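Cadherin-related family member 2 (Mus musculus, PDB 5CYX) probably joins neighbouring microvilli through its extracellular cadherin repeats, forming calcium-dependent heterophilic complexes with CDHR5 and so controlling microvillar packing in the epithelial brush border. Local coordinates at residues 145-149 against 178-184; 153-157 against 169-173; 173-177 against 212-218. All coordinates share one frame; numbering follows the deposited sequence.

Contact 1. Residues 145-149 against 178-184; sequences EKVIP and SAFYQLE
Val147 sets its two methyls toward the hollow between Tyr181 and Leu183, CG1 lying 4.2 Å from Tyr181 CD2 and CG2 4.4 Å from Leu183 CG. With CG1 anti to the backbone N (chi1 -179°), one branch is turned to the tyrosine and the other to the leucine. A second bump comes to the same ring atom from across the ring plane: Pro149, which follows a cis peptide bond, crosses the tyrosine at about a right angle and brings CD to 4.1 Å from Tyr181 CD2. The Ser178 hydroxyl lies above one face of this ring, near its rim, and donates to Phe180 O, with OG and O 2.6 Å apart. Losing the hydroxyl to an alanine here is likely to leave Phe180 O without this donor and the ring face more thinly covered. The two strands run antiparallel at 172° and belong to the beta sandwich of the second cadherin repeat, 140-148 being an outermost strand of its four-stranded sheet. Ile148 and Gln182 form a pair of backbone N-H...O bonds, one each way. Farther along, Glu145 and Lys146 both face Glu184 in a classic beta bulge: Glu184 O accepts a bond from Glu145 N at 2.7 Å and a weak one from Lys146 N. The extended Glu184 side chain lies against the bulge, its CG 3.9 Å from Glu145 CB and its OE1 beside Lys146 CB.

Contact 2. Residues 153-157 against 169-173; sequences NSNNL and NDTLS
Asn169 and Asn156 meet with their amide planes almost perpendicular, and hydrogen bonds do most of the joining. Asn169 ND2 gives a nearly straight bond (170°) to Asn156 O at 2.7 Å, in the plane of both the amide and the carbonyl. Asn156 in turn points ND2 at Asp170 OD2, 3.1 Å away, and reaches it from above the carboxylate plane; CG anti to the backbone N (chi1 -170°) swings the amide across to it. Asn169 N adds a backbone bond to Leu157 O. A water closes the ring, donating to Asn156 OD1 and accepting from Asn169 ND2 at 2.7 Å, so both amide hydrogens of Asn169 have acceptors. Asp170 OD1 is turned the other way, to Thr171 N. Asn169 OD1 accepts from Arg159 NE and from Val123 N of the second subunit, another copy of this protein.

Apolar contact falls to one branch of Leu157: CD1 lies 3.8 Å from Asp170 CB and 4.1 Å from Leu172 CD2. The two loops bracket the short strands 158-160 and 165-168, and Leu157 rests on Tyr181 of strand 180-189, which carries the cluster onto the sheet.

Contact 3. Residues 173-177 against 212-218; sequences SYNNK and VIDEPDL. With CA (calcium ion), chain E; CA (calcium ion), chain F.
Tyr174 and Asp214 bring their backbones to a CA-CA distance of 5.3 Å where the turn 173-177, closed by a bond from Lys177 N to Ser173 O at 2.9 Å, passes the end of strand 206-213. Ser173 steadies the start of that turn as an ST motif, its OG accepting from Asn176 N. A chi1 of 175° turns the Tyr174 ring away from its own backbone N and lays it flat along Asp214: ring and carboxylate planes are only 8° apart and stacked. Asp214 CB sits over the ring face in a CH-pi contact, 3.8 Å from the centroid of the Tyr174 ring, while Val212 O comes to its edge, 3.2 Å from Tyr174 CD2. Beyond the ring, Leu218 slides past Asn175 in the opposite direction, its CD1 4.0 Å from Asn175 CB.

The stacked carboxylate divides its oxygens. Asp214 OD1 binds a calcium ion at 2.3 Å, and OD2 turns to Gly252 in the next repeat. Tyr174 is thus a second-shell residue that packs against a metal ligand. Glu215 O, Asp217 OD1 and a water also hold this ion, and Glu116 and Asp250 complete the site. Leu218 O binds a second calcium ion at 2.3 Å, together with Asp248, Asp250 and Glu304. Ligands drawn from both repeats and from the segment joining them are characteristic of the calcium-binding linker between consecutive cadherin repeats, here the second and third, where bound calcium generally stiffens the junction.

All three contacts lie in the second cadherin repeat. From the N terminus, strand 140-148 ends in contact 1, and the chain enters loop 153-157 and the strands 158-160 and 165-168. Contact 2 closes that excursion at 169-173, nested inside the larger loop that contact 1 closes when strand 180-189 comes back beside 145-148. Contact 3 begins at Ser173, which it shares with contact 2, and crosses contact 1: its turn precedes 178-184, but its partner 212-218 starts at the end of strand 206-213 and runs into the linker. Lys177 NZ bonds to Thr171 O, joining contacts 2 and 3, and Ala179 O accepts from Val212 N, joining 1 and 3. Together they connect sheet, loops and calcium linker.

Contact 1. Residues 145-149 against 178-184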
# COMPACT_ATOMS: atom_id res chain seq x y z
N GLU A 145 6.60 -0.95 16.01
CA GLU A 145 6.87 -0.28 17.30
C GLU A 145 8.17 0.51 17.29
O GLU A 145 8.18 1.66 17.73
CB GLU A 145 6.88 -1.29 18.46
CG GLU A 145 5.50 -1.84 18.81
CD GLU A 145 4.57 -0.79 19.39
OE1 GLU A 145 4.77 -0.38 20.58
OE2 GLU A 145 3.65 -0.32 18.65
N LYS A 146 9.24 -0.10 16.81
CA LYS A 146 10.55 0.54 16.80
C LYS A 146 11.36 0.11 15.59
O LYS A 146 11.19 -1.02 15.09
CB LYS A 146 11.32 0.17 18.10
CG LYS A 146 12.51 1.10 18.35
CD LYS A 146 12.99 1.15 19.81
CE LYS A 146 11.92 1.65 20.79
NZ LYS A 146 11.35 3.00 20.48
N VAL A 147 12.22 1.00 15.12
CA VAL A 147 13.22 0.69 14.12
C VAL A 147 14.61 1.01 14.72
O VAL A 147 14.79 2.03 15.33
CB VAL A 147 12.93 1.46 12.83
CG1 VAL A 147 13.91 1.17 11.71
CG2 VAL A 147 11.54 1.11 12.35
N ILE A 148 15.56 0.09 14.59
CA ILE A 148 16.94 0.27 15.06
C ILE A 148 17.86 0.07 13.85
O ILE A 148 17.69 -0.92 13.15
CB ILE A 148 17.30 -0.78 16.13
CG1 ILE A 148 16.45 -0.53 17.38
CG2 ILE A 148 18.80 -0.72 16.50
CD1 ILE A 148 16.72 -1.49 18.53
N PRO A 149 18.80 0.96 13.56
CA PRO A 149 19.00 2.26 14.23
C PRO A 149 17.83 3.23 14.05
O PRO A 149 17.20 3.22 12.98
CB PRO A 149 20.24 2.82 13.53
CG PRO A 149 20.18 2.22 12.17
CD PRO A 149 19.66 0.82 12.37
N SER A 178 22.36 2.59 6.04
CA SER A 178 22.63 1.50 6.95
C SER A 178 22.61 0.19 6.17
O SER A 178 21.78 0.01 5.29
CB SER A 178 21.59 1.45 8.06
OG SER A 178 21.86 0.38 8.95
N ALA A 179 23.51 -0.70 6.54
CA ALA A 179 23.54 -2.06 6.03
C ALA A 179 22.51 -2.98 6.71
O ALA A 179 22.28 -4.09 6.25
CB ALA A 179 24.95 -2.63 6.23
N PHE A 180 21.92 -2.52 7.82
CA PHE A 180 21.06 -3.37 8.65
C PHE A 180 19.98 -2.56 9.35
O PHE A 180 20.18 -1.39 9.71
CB PHE A 180 21.91 -4.15 9.68
CG PHE A 180 21.14 -5.15 10.52
CD1 PHE A 180 20.89 -6.44 10.06
CD2 PHE A 180 20.70 -4.81 11.80
CE1 PHE A 180 20.19 -7.35 10.84
CE2 PHE A 180 20.00 -5.72 12.58
CZ PHE A 180 19.75 -6.99 12.10
N TYR A 181 18.83 -3.19 9.54
CA TYR A 181 17.76 -2.67 10.36
C TYR A 181 17.15 -3.83 11.14
O TYR A 181 17.11 -4.95 10.67
CB TYR A 181 16.67 -1.96 9.55
CG TYR A 181 17.15 -0.82 8.68
CD1 TYR A 181 17.59 -1.05 7.39
CD2 TYR A 181 17.16 0.51 9.15
CE1 TYR A 181 18.08 -0.05 6.62
CE2 TYR A 181 17.64 1.54 8.38
CZ TYR A 181 18.08 1.27 7.12
OH TYR A 181 18.56 2.25 6.31
N GLN A 182 16.67 -3.51 12.32
CA GLN A 182 15.88 -4.38 13.11
C GLN A 182 14.59 -3.65 13.46
O GLN A 182 14.61 -2.60 14.10
CB GLN A 182 16.60 -4.76 14.40
CG GLN A 182 15.80 -5.77 15.21
CD GLN A 182 16.39 -5.97 16.59
OE1 GLN A 182 17.47 -6.51 16.70
NE2 GLN A 182 15.70 -5.53 17.63
N LEU A 183 13.49 -4.25 13.08
CA LEU A 183 12.17 -3.71 13.32
C LEU A 183 11.57 -4.52 14.44
O LEU A 183 11.65 -5.77 14.41
CB LEU A 183 11.30 -3.88 12.09
CG LEU A 183 11.46 -3.01 10.87
CD1 LEU A 183 12.82 -3.14 10.22
CD2 LEU A 183 10.39 -3.42 9.87
N GLU A 184 10.97 -3.84 15.40
CA GLU A 184 10.13 -4.47 16.40
C GLU A 184 8.65 -4.25 16.02
O GLU A 184 8.26 -3.11 15.81
CB GLU A 184 10.41 -3.86 17.76
CG GLU A 184 9.42 -4.28 18.82
CD GLU A 184 9.75 -3.74 20.19
OE1 GLU A 184 10.81 -3.09 20.37
OE2 GLU A 184 8.98 -4.04 21.10

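Contact 2. Residues 153-157 against 169-173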
# COMPACT_ATOMS: atom_id res chain seq x y z
N ASN A 153 15.08 9.33 9.37
CA ASN A 153 15.08 8.57 8.14
C ASN A 153 14.74 7.06 8.30
O ASN A 153 14.04 6.50 7.46
CB ASN A 153 16.41 8.79 7.41
CG ASN A 153 16.64 7.80 6.29
OD1 ASN A 153 15.76 7.56 5.44
ND2 ASN A 153 17.82 7.20 6.30
N SER A 154 15.22 6.41 9.36
CA SER A 154 14.93 4.98 9.55
C SER A 154 13.43 4.78 9.88
O SER A 154 12.78 3.85 9.37
CB SER A 154 15.86 4.34 10.61
OG SER A 154 15.64 4.82 11.93
N ASN A 155 12.88 5.70 10.66
CA ASN A 155 11.44 5.67 10.98
C ASN A 155 10.47 6.03 9.83
O ASN A 155 9.27 5.88 9.96
CB ASN A 155 11.19 6.58 12.20
CG ASN A 155 11.83 6.00 13.46
OD1 ASN A 155 11.26 5.13 14.12
ND2 ASN A 155 13.06 6.43 13.76
N ASN A 156 11.00 6.58 8.74
CA ASN A 156 10.23 6.86 7.52
C ASN A 156 10.33 5.70 6.48
O ASN A 156 9.65 5.72 5.47
CB ASN A 156 10.83 8.08 6.84
CG ASN A 156 9.96 8.59 5.69
OD1 ASN A 156 8.77 8.74 5.86
ND2 ASN A 156 10.54 8.83 4.52
N LEU A 157 11.26 4.79 6.72
CA LEU A 157 11.74 3.83 5.73
C LEU A 157 10.77 2.67 5.47
O LEU A 157 10.76 2.13 4.37
CB LEU A 157 13.09 3.23 6.23
CG LEU A 157 14.06 2.62 5.25
CD1 LEU A 157 14.23 3.36 3.94
CD2 LEU A 157 15.42 2.49 5.91
N ASN A 169 9.05 2.25 2.05
CA ASN A 169 8.52 3.60 1.88
C ASN A 169 9.51 4.68 1.48
O ASN A 169 9.10 5.76 1.17
CB ASN A 169 7.81 4.00 3.19
CG ASN A 169 7.06 5.26 3.07
OD1 ASN A 169 6.02 5.37 2.33
ND2 ASN A 169 7.56 6.30 3.79
N ASP A 170 10.81 4.41 1.52
CA ASP A 170 11.84 5.33 1.08
C ASP A 170 13.01 4.45 0.60
O ASP A 170 12.93 3.25 0.73
CB ASP A 170 12.26 6.15 2.31
CG ASP A 170 12.96 7.47 1.98
OD1 ASP A 170 13.37 7.73 0.84
OD2 ASP A 170 13.14 8.27 2.92
N THR A 171 14.05 5.06 0.03
CA THR A 171 15.07 4.35 -0.72
C THR A 171 16.14 3.91 0.26
O THR A 171 16.42 4.59 1.26
CB THR A 171 15.79 5.28 -1.71
OG1 THR A 171 16.18 6.43 -0.96
CG2 THR A 171 14.89 5.74 -2.86
N LEU A 172 16.74 2.78 -0.04
CA LEU A 172 17.76 2.22 0.85
C LEU A 172 19.14 2.70 0.43
O LEU A 172 19.33 3.07 -0.69
CB LEU A 172 17.74 0.68 0.74
CG LEU A 172 16.44 -0.03 1.08
CD1 LEU A 172 16.32 -1.48 0.63
CD2 LEU A 172 16.21 0.04 2.56
N SER A 173 20.14 2.60 1.32
CA SER A 173 21.56 2.71 0.91
C SER A 173 22.47 1.99 1.89
O SER A 173 22.61 2.43 3.03
CB SER A 173 22.02 4.18 0.82
OG SER A 173 23.40 4.21 0.41
O HOH W 1 7.05 8.92 3.37

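Contact 3. Residues 173-177 against 212-218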
# COMPACT_ATOMS: atom_id res chain seq x y z
N SER A 173 20.14 2.60 1.32
CA SER A 173 21.56 2.71 0.91
C SER A 173 22.47 1.99 1.89
O SER A 173 22.61 2.43 3.03
CB SER A 173 22.02 4.18 0.82
OG SER A 173 23.40 4.21 0.41
N TYR A 174 23.07 0.88 1.43
CA TYR A 174 24.04 0.15 2.22
C TYR A 174 25.14 1.07 2.78
O TYR A 174 25.48 0.97 3.92
CB TYR A 174 24.65 -1.01 1.41
CG TYR A 174 25.78 -1.78 2.11
CD1 TYR A 174 27.06 -1.28 2.18
CD2 TYR A 174 25.55 -3.04 2.68
CE1 TYR A 174 28.09 -2.00 2.84
CE2 TYR A 174 26.56 -3.75 3.35
CZ TYR A 174 27.83 -3.24 3.40
OH TYR A 174 28.86 -3.95 4.04
N ASN A 175 25.71 1.92 1.94
CA ASN A 175 26.83 2.80 2.27
C ASN A 175 26.48 4.16 2.90
O ASN A 175 27.25 4.69 3.65
CB ASN A 175 27.61 3.05 0.99
CG ASN A 175 28.22 1.78 0.44
OD1 ASN A 175 27.67 1.11 -0.48
ND2 ASN A 175 29.27 1.39 1.07
N ASN A 176 25.34 4.72 2.56
CA ASN A 176 24.97 6.03 3.09
C ASN A 176 23.86 6.08 4.13
O ASN A 176 23.66 7.15 4.73
CB ASN A 176 24.65 6.96 1.93
CG ASN A 176 25.82 7.06 0.97
OD1 ASN A 176 25.70 6.76 -0.23
ND2 ASN A 176 26.97 7.45 1.51
N LYS A 177 23.16 4.97 4.35
CA LYS A 177 22.12 4.91 5.38
C LYS A 177 22.49 3.86 6.41
O LYS A 177 22.90 4.20 7.52
CB LYS A 177 20.72 4.69 4.75
CG LYS A 177 20.21 5.92 4.03
CD LYS A 177 18.90 5.66 3.26
CE LYS A 177 18.25 6.98 2.81
NZ LYS A 177 16.83 6.83 2.39
N VAL A 212 20.65 -5.30 4.25
CA VAL A 212 20.68 -4.63 2.97
C VAL A 212 21.90 -5.05 2.23
O VAL A 212 23.01 -4.99 2.78
CB VAL A 212 20.72 -3.11 3.16
CG1 VAL A 212 20.59 -2.41 1.80
CG2 VAL A 212 19.61 -2.69 4.12
N ILE A 213 21.71 -5.46 0.98
CA ILE A 213 22.75 -5.94 0.10
C ILE A 213 23.25 -4.80 -0.75
O ILE A 213 22.47 -4.06 -1.41
CB ILE A 213 22.19 -7.05 -0.83
CG1 ILE A 213 21.83 -8.29 -0.01
CG2 ILE A 213 23.14 -7.40 -1.98
CD1 ILE A 213 20.98 -9.29 -0.81
N ASP A 214 24.56 -4.62 -0.73
CA ASP A 214 25.20 -3.55 -1.46
C ASP A 214 25.24 -3.93 -2.94
O ASP A 214 25.65 -5.07 -3.31
CB ASP A 214 26.61 -3.29 -0.93
CG ASP A 214 27.17 -1.94 -1.35
OD1 ASP A 214 26.45 -1.11 -2.06
OD2 ASP A 214 28.32 -1.71 -0.94
N GLU A 215 24.77 -3.00 -3.77
CA GLU A 215 24.79 -3.19 -5.22
C GLU A 215 25.71 -2.17 -5.88
O GLU A 215 25.95 -1.14 -5.32
CB GLU A 215 23.39 -3.09 -5.79
CG GLU A 215 22.47 -4.23 -5.38
CD GLU A 215 21.08 -4.04 -6.02
OE1 GLU A 215 20.24 -3.25 -5.52
OE2 GLU A 215 20.86 -4.66 -7.06
N PRO A 216 26.28 -2.50 -7.05
CA PRO A 216 27.31 -1.63 -7.59
C PRO A 216 26.71 -0.41 -8.30
O PRO A 216 26.35 -0.48 -9.47
CB PRO A 216 28.06 -2.54 -8.55
CG PRO A 216 27.07 -3.58 -8.97
CD PRO A 216 26.17 -3.78 -7.79
N ASP A 217 26.56 0.68 -7.55
CA ASP A 217 26.02 1.92 -8.11
C ASP A 217 26.70 3.18 -7.60
O ASP A 217 26.13 4.25 -7.71
CB ASP A 217 24.52 2.01 -7.79
CG ASP A 217 24.23 2.07 -6.29
OD1 ASP A 217 25.11 1.87 -5.40
OD2 ASP A 217 23.05 2.33 -6.00
N LEU A 218 27.90 3.06 -7.04
CA LEU A 218 28.68 4.19 -6.66
C LEU A 218 30.01 4.06 -7.37
O LEU A 218 30.63 2.95 -7.42
CB LEU A 218 28.85 4.22 -5.15
CG LEU A 218 27.58 4.45 -4.33
CD1 LEU A 218 27.87 4.24 -2.86
CD2 LEU A 218 27.07 5.87 -4.55
CA CA E . 25.92 0.47 -3.69
CA CA F . 31.19 0.71 -7.47
O HOH W 2 25.40 1.94 -1.90
O HOH W 3 29.56 0.70 -9.43
O HOH W 4 31.00 -1.75 -7.13